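Local coordinates for peptidoglycan-recognition protein-SD (Drosophila melanogaster, PDB 2RKQ) that binds bacterial peptidoglycan and serves innate immunity by activating the Toll pathway in response to Gram-positive bacteria, at residues T24-A29 against G96-A101; I31-G36 against I103-E108. All blocks are in the same frame, centred on the assembly; numbering follows the deposited sequence.

Interaction 1: T24-A29 against G96-A101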
loop_
_atom_site.group_PDB
_atom_site.type_symbol
_atom_site.label_atom_id
_atom_site.label_comp_id
_atom_site.label_asym_id
_atom_site.label_seq_id
_atom_site.Cartn_x
_atom_site.Cartn_y
_atom_site.Cartn_z
ATOM N N THR A 24 11.144 -7.963 9.733
ATOM C CA THR A 24 10.177 -8.812 9.031
ATOM C C THR A 24 10.269 -10.224 9.627
ATOM O O THR A 24 11.334 -10.611 10.120
ATOM C CB THR A 24 10.473 -8.904 7.524
ATOM O OG1 THR A 24 11.810 -9.387 7.355
ATOM C CG2 THR A 24 10.314 -7.555 6.841
ATOM N N PRO A 25 9.179 -11.008 9.567
ATOM C CA PRO A 25 7.870 -10.685 8.992
ATOM C C PRO A 25 7.119 -9.669 9.838
ATOM O O PRO A 25 7.228 -9.656 11.068
ATOM C CB PRO A 25 7.153 -12.039 8.987
ATOM C CG PRO A 25 7.795 -12.803 10.084
ATOM C CD PRO A 25 9.224 -12.394 10.082
ATOM N N LEU A 26 6.372 -8.798 9.157
ATOM C CA LEU A 26 5.673 -7.716 9.823
ATOM C C LEU A 26 4.372 -8.196 10.423
ATOM O O LEU A 26 3.685 -9.006 9.807
ATOM C CB LEU A 26 5.385 -6.603 8.831
ATOM C CG LEU A 26 6.623 -6.038 8.146
ATOM C CD1 LEU A 26 6.236 -5.212 6.941
ATOM C CD2 LEU A 26 7.465 -5.218 9.124
ATOM N N PRO A 27 4.046 -7.729 11.642
ATOM C CA PRO A 27 2.796 -8.173 12.262
ATOM C C PRO A 27 1.498 -7.639 11.667
ATOM O O PRO A 27 0.445 -8.216 11.948
ATOM C CB PRO A 27 2.929 -7.750 13.722
ATOM C CG PRO A 27 4.224 -7.076 13.865
ATOM C CD PRO A 27 4.882 -6.927 12.554
ATOM N N ARG A 28 1.561 -6.568 10.872
ATOM C CA ARG A 28 0.339 -5.899 10.405
ATOM C C ARG A 28 0.424 -5.542 8.939
ATOM O O ARG A 28 1.508 -5.272 8.435
ATOM C CB ARG A 28 0.084 -4.597 11.176
ATOM C CG ARG A 28 0.315 -4.709 12.654
ATOM C CD ARG A 28 -0.306 -3.543 13.380
ATOM N NE ARG A 28 0.299 -2.249 13.074
ATOM C CZ ARG A 28 0.336 -1.245 13.960
ATOM N NH1 ARG A 28 -0.168 -1.410 15.176
ATOM N NH2 ARG A 28 0.892 -0.089 13.638
ATOM N N ALA A 29 -0.732 -5.545 8.276
ATOM C CA ALA A 29 -0.874 -4.985 6.925
ATOM C C ALA A 29 -1.921 -3.895 6.987
ATOM O O ALA A 29 -2.949 -4.064 7.635
ATOM C CB ALA A 29 -1.293 -6.067 5.938
ATOM N N GLY A 96 6.032 -1.771 12.214
ATOM C CA GLY A 96 5.574 -3.143 12.054
ATOM C C GLY A 96 4.464 -3.336 11.042
ATOM O O GLY A 96 3.711 -4.302 11.139
ATOM N N SER A 97 4.380 -2.443 10.062
ATOM C CA SER A 97 3.209 -2.428 9.191
ATOM C C SER A 97 3.574 -2.433 7.726
ATOM O O SER A 97 4.324 -1.587 7.273
ATOM C CB SER A 97 2.374 -1.185 9.490
ATOM O OG SER A 97 2.021 -1.160 10.868
ATOM N N LEU A 98 3.011 -3.384 6.998
ATOM C CA LEU A 98 3.129 -3.413 5.557
ATOM C C LEU A 98 2.040 -2.536 4.963
ATOM O O LEU A 98 0.853 -2.820 5.127
ATOM C CB LEU A 98 2.931 -4.849 5.073
ATOM C CG LEU A 98 3.203 -5.081 3.594
ATOM C CD1 LEU A 98 4.715 -4.990 3.319
ATOM C CD2 LEU A 98 2.666 -6.446 3.200
ATOM N N GLY A 99 2.429 -1.458 4.284
ATOM C CA GLY A 99 1.445 -0.516 3.736
ATOM C C GLY A 99 1.173 -0.807 2.278
ATOM O O GLY A 99 2.103 -0.814 1.445
ATOM N N ILE A 100 -0.099 -1.053 1.976
ATOM C CA ILE A 100 -0.528 -1.368 0.615
ATOM C C ILE A 100 -1.571 -0.323 0.250
ATOM O O ILE A 100 -2.588 -0.202 0.928
ATOM C CB ILE A 100 -1.173 -2.757 0.570
ATOM C CG1 ILE A 100 -0.141 -3.827 0.961
ATOM C CG2 ILE A 100 -1.680 -3.035 -0.836
ATOM C CD1 ILE A 100 -0.756 -5.128 1.393
ATOM N N ALA A 101 -1.299 0.450 -0.802
ATOM C CA ALA A 101 -2.237 1.496 -1.213
ATOM C C ALA A 101 -2.824 1.193 -2.568
ATOM O O ALA A 101 -2.099 0.888 -3.520
ATOM C CB ALA A 101 -1.559 2.869 -1.236
#

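Interaction 2: I31-G36 against I103-E108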
loop_
_atom_site.group_PDB
_atom_site.type_symbol
_atom_site.label_atom_id
_atom_site.label_comp_id
_atom_site.label_asym_id
_atom_site.label_seq_id
_atom_site.Cartn_x
_atom_site.Cartn_y
_atom_site.Cartn_z
ATOM N N ILE A 31 -4.226 -1.176 4.740
ATOM C CA ILE A 31 -4.750 -0.871 3.424
ATOM C C ILE A 31 -5.144 0.598 3.333
ATOM O O ILE A 31 -5.962 1.098 4.122
ATOM C CB ILE A 31 -5.974 -1.742 3.088
ATOM C CG1 ILE A 31 -5.664 -3.234 3.297
ATOM C CG2 ILE A 31 -6.454 -1.470 1.652
ATOM C CD1 ILE A 31 -4.483 -3.756 2.467
ATOM N N ALA A 32 -4.562 1.266 2.343
ATOM C CA ALA A 32 -4.810 2.674 2.059
ATOM C C ALA A 32 -5.328 2.873 0.646
ATOM O O ALA A 32 -5.316 1.955 -0.168
ATOM C CB ALA A 32 -3.516 3.470 2.252
ATOM N N HIS A 33 -5.848 4.068 0.378
ATOM C CA HIS A 33 -5.959 4.535 -1.000
ATOM C C HIS A 33 -5.098 5.775 -1.158
ATOM O O HIS A 33 -4.716 6.410 -0.168
ATOM C CB HIS A 33 -7.418 4.724 -1.470
ATOM C CG HIS A 33 -8.156 5.915 -0.914
ATOM N ND1 HIS A 33 -7.702 6.734 0.098
ATOM C CD2 HIS A 33 -9.385 6.381 -1.249
ATOM C CE1 HIS A 33 -8.611 7.675 0.338
ATOM N NE2 HIS A 33 -9.639 7.473 -0.459
ATOM N N THR A 34 -4.770 6.088 -2.400
ATOM C CA THR A 34 -3.935 7.269 -2.647
ATOM C C THR A 34 -4.767 8.534 -2.643
ATOM O O THR A 34 -4.220 9.637 -2.481
ATOM C CB THR A 34 -3.180 7.167 -3.968
ATOM O OG1 THR A 34 -4.113 7.038 -5.043
ATOM C CG2 THR A 34 -2.271 5.972 -3.952
ATOM N N ALA A 35 -6.077 8.356 -2.841
ATOM C CA ALA A 35 -7.102 9.409 -2.790
ATOM C C ALA A 35 -7.153 10.277 -4.034
ATOM O O ALA A 35 -8.001 11.170 -4.136
ATOM C CB ALA A 35 -6.974 10.265 -1.517
ATOM N N GLY A 36 -6.265 10.005 -4.982
ATOM C CA GLY A 36 -6.197 10.805 -6.210
ATOM C C GLY A 36 -6.924 10.136 -7.352
ATOM O O GLY A 36 -7.879 9.376 -7.146
ATOM N N ILE A 103 -4.319 2.572 -5.826
ATOM C CA ILE A 103 -4.243 3.833 -6.551
ATOM C C ILE A 103 -5.662 4.225 -6.949
ATOM O O ILE A 103 -6.366 3.450 -7.619
ATOM C CB ILE A 103 -3.355 3.732 -7.801
ATOM C CG1 ILE A 103 -1.922 3.331 -7.393
ATOM C CG2 ILE A 103 -3.406 5.075 -8.570
ATOM C CD1 ILE A 103 -1.015 2.955 -8.548
ATOM N N GLY A 104 -6.054 5.422 -6.518
ATOM C CA GLY A 104 -7.395 5.945 -6.773
ATOM C C GLY A 104 -8.084 6.416 -5.515
ATOM O O GLY A 104 -7.474 6.480 -4.449
ATOM N N ASN A 105 -9.373 6.739 -5.649
ATOM C CA ASN A 105 -10.160 7.207 -4.532
ATOM C C ASN A 105 -11.378 6.319 -4.401
ATOM O O ASN A 105 -12.235 6.268 -5.295
ATOM C CB ASN A 105 -10.574 8.669 -4.699
ATOM C CG ASN A 105 -11.200 9.226 -3.437
ATOM O OD1 ASN A 105 -12.159 8.664 -2.902
ATOM N ND2 ASN A 105 -10.631 10.303 -2.930
ATOM N N PHE A 106 -11.448 5.615 -3.281
ATOM C CA PHE A 106 -12.462 4.582 -3.113
ATOM C C PHE A 106 -13.418 4.891 -1.983
ATOM O O PHE A 106 -13.920 4.001 -1.299
ATOM C CB PHE A 106 -11.758 3.226 -3.019
ATOM C CG PHE A 106 -10.887 2.984 -4.193
ATOM C CD1 PHE A 106 -9.499 3.090 -4.104
ATOM C CD2 PHE A 106 -11.464 2.795 -5.437
ATOM C CE1 PHE A 106 -8.718 2.934 -5.240
ATOM C CE2 PHE A 106 -10.702 2.642 -6.567
ATOM C CZ PHE A 106 -9.319 2.715 -6.477
ATOM N N GLU A 107 -13.692 6.189 -1.830
ATOM C CA GLU A 107 -14.701 6.637 -0.886
ATOM C C GLU A 107 -16.066 6.145 -1.340
ATOM O O GLU A 107 -16.863 5.671 -0.527
ATOM C CB GLU A 107 -14.716 8.162 -0.795
ATOM C CG GLU A 107 -13.679 8.737 0.137
ATOM C CD GLU A 107 -14.129 8.740 1.602
ATOM O OE1 GLU A 107 -14.209 9.847 2.177
ATOM O OE2 GLU A 107 -14.428 7.667 2.175
ATOM N N GLU A 108 -16.334 6.242 -2.638
ATOM C CA GLU A 108 -17.708 6.008 -3.085
ATOM C C GLU A 108 -17.922 4.827 -3.978
ATOM O O GLU A 108 -19.053 4.369 -4.126
ATOM C CB GLU A 108 -18.262 7.269 -3.709
ATOM C CG GLU A 108 -18.556 8.248 -2.605
ATOM C CD GLU A 108 -18.823 9.601 -3.108
ATOM O OE1 GLU A 108 -19.432 9.697 -4.189
ATOM O OE2 GLU A 108 -18.426 10.570 -2.417
HETATM O O HOH W 1 -10.347 8.313 -8.309
#

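Interaction 1: T24-A29 against G96-A101
L26, R28 and A29 meet G96, S97 and L98 near the N-terminal ends of two neighbouring parallel strands, 26-33 and 97-102, in the mixed β-sheet of the amidase-like PGRP fold. R28 pairs with S97 and A29 with L98, and the two pairs put their side chains on opposite faces. On the R28 face, the arginine chain bends at chi3 (-65°), and its NE reaches S97 OG at 3.0 Å. The hydroxyl sits at the edge of the guanidinium, almost in its plane, so the rim of the group and not its flat side makes the bond. S97 OG is also hydrogen-bonded to D95 O, just ahead of the strand, which leaves the serine held by two partners.

On the other face the contact is greasy. L26 and L98 cross at about a right angle: CD1 of L26 lies 3.8 Å from L98 CB, and the same methyl also comes close to L98 N. A29 CB packs more loosely, 4.5 Å from L98 CB. A29 and L98 both rest on helix 113-128, through L123 and A126 respectively.

Between the faces runs the backbone. L98 N gives R28 O a short, nearly straight bond (2.8 Å), whereas R28 N to G96 O is weak, bent to 134° at the hydrogen. The chain turns a corner at P27, which brings its ring up against that same carbonyl oxygen, P27 CD 3.2 Å from G96 O.

Interaction 2: I31-G36 against I103-E108
H33, T34 and A35, where strand 26-33 gives way to loop, meet an Asx turn in the loop that follows strand 97-102: N105 OD1 accepts from E107 N. The touching parts run at about 95° to each other, and side-chain and backbone bonds join them without a strand ladder. T34 OG1 sits in the crowded position between its own backbone N and carbonyl carbon (chi1 60°), and from there it takes G104 N in a straight bond of 2.9 Å. G104 answers through its carbonyl: A35 N donates to G104 O at 2.8 Å, coming from above the carbonyl plane. N105 has CG anti to its backbone N, and ND2 bonds to A35 O (3.0 Å) close to the plane of its amide. One amide therefore both shapes the turn and ties it to the neighbouring loop. Water 1 adds a bridge, donating to G36 O and weakly accepting from N105 N.

The H33 ring lies alongside the N105 side chain, their planes 63° apart. A35 CA covers one face of the imidazole, and F106 N lies in its plane at the edge, 3.0 Å from H33 CD2. H33 NE2 is buried without a polar partner in the model. At the root of the H33 side chain, the F106 ring turns its edge, CD1 3.7 Å from H33 CB.

Both interactions join strand 26-33 and its continuation to strand 97-102 and the loop after it, at successive stations some 18 Å apart between centres and on opposite sides of the chain's centre. Interaction 1, where the strands start, is true parallel β-pairing, with apolar contacts on the helix 113-128 face and an arginine-serine bond on the other. Interaction 2, where strand 26-33 ends and strand 97-102 has passed into loop, has lost that register; its bonds come from a threonine hydroxyl, an asparagine amide, a backbone N-H and a water. Each mixes buried and solvent-facing residues. The sheet bridges them: I100 O probably accepts from A32 N (2.8 Å), and I100 CB packs on I31 CD1.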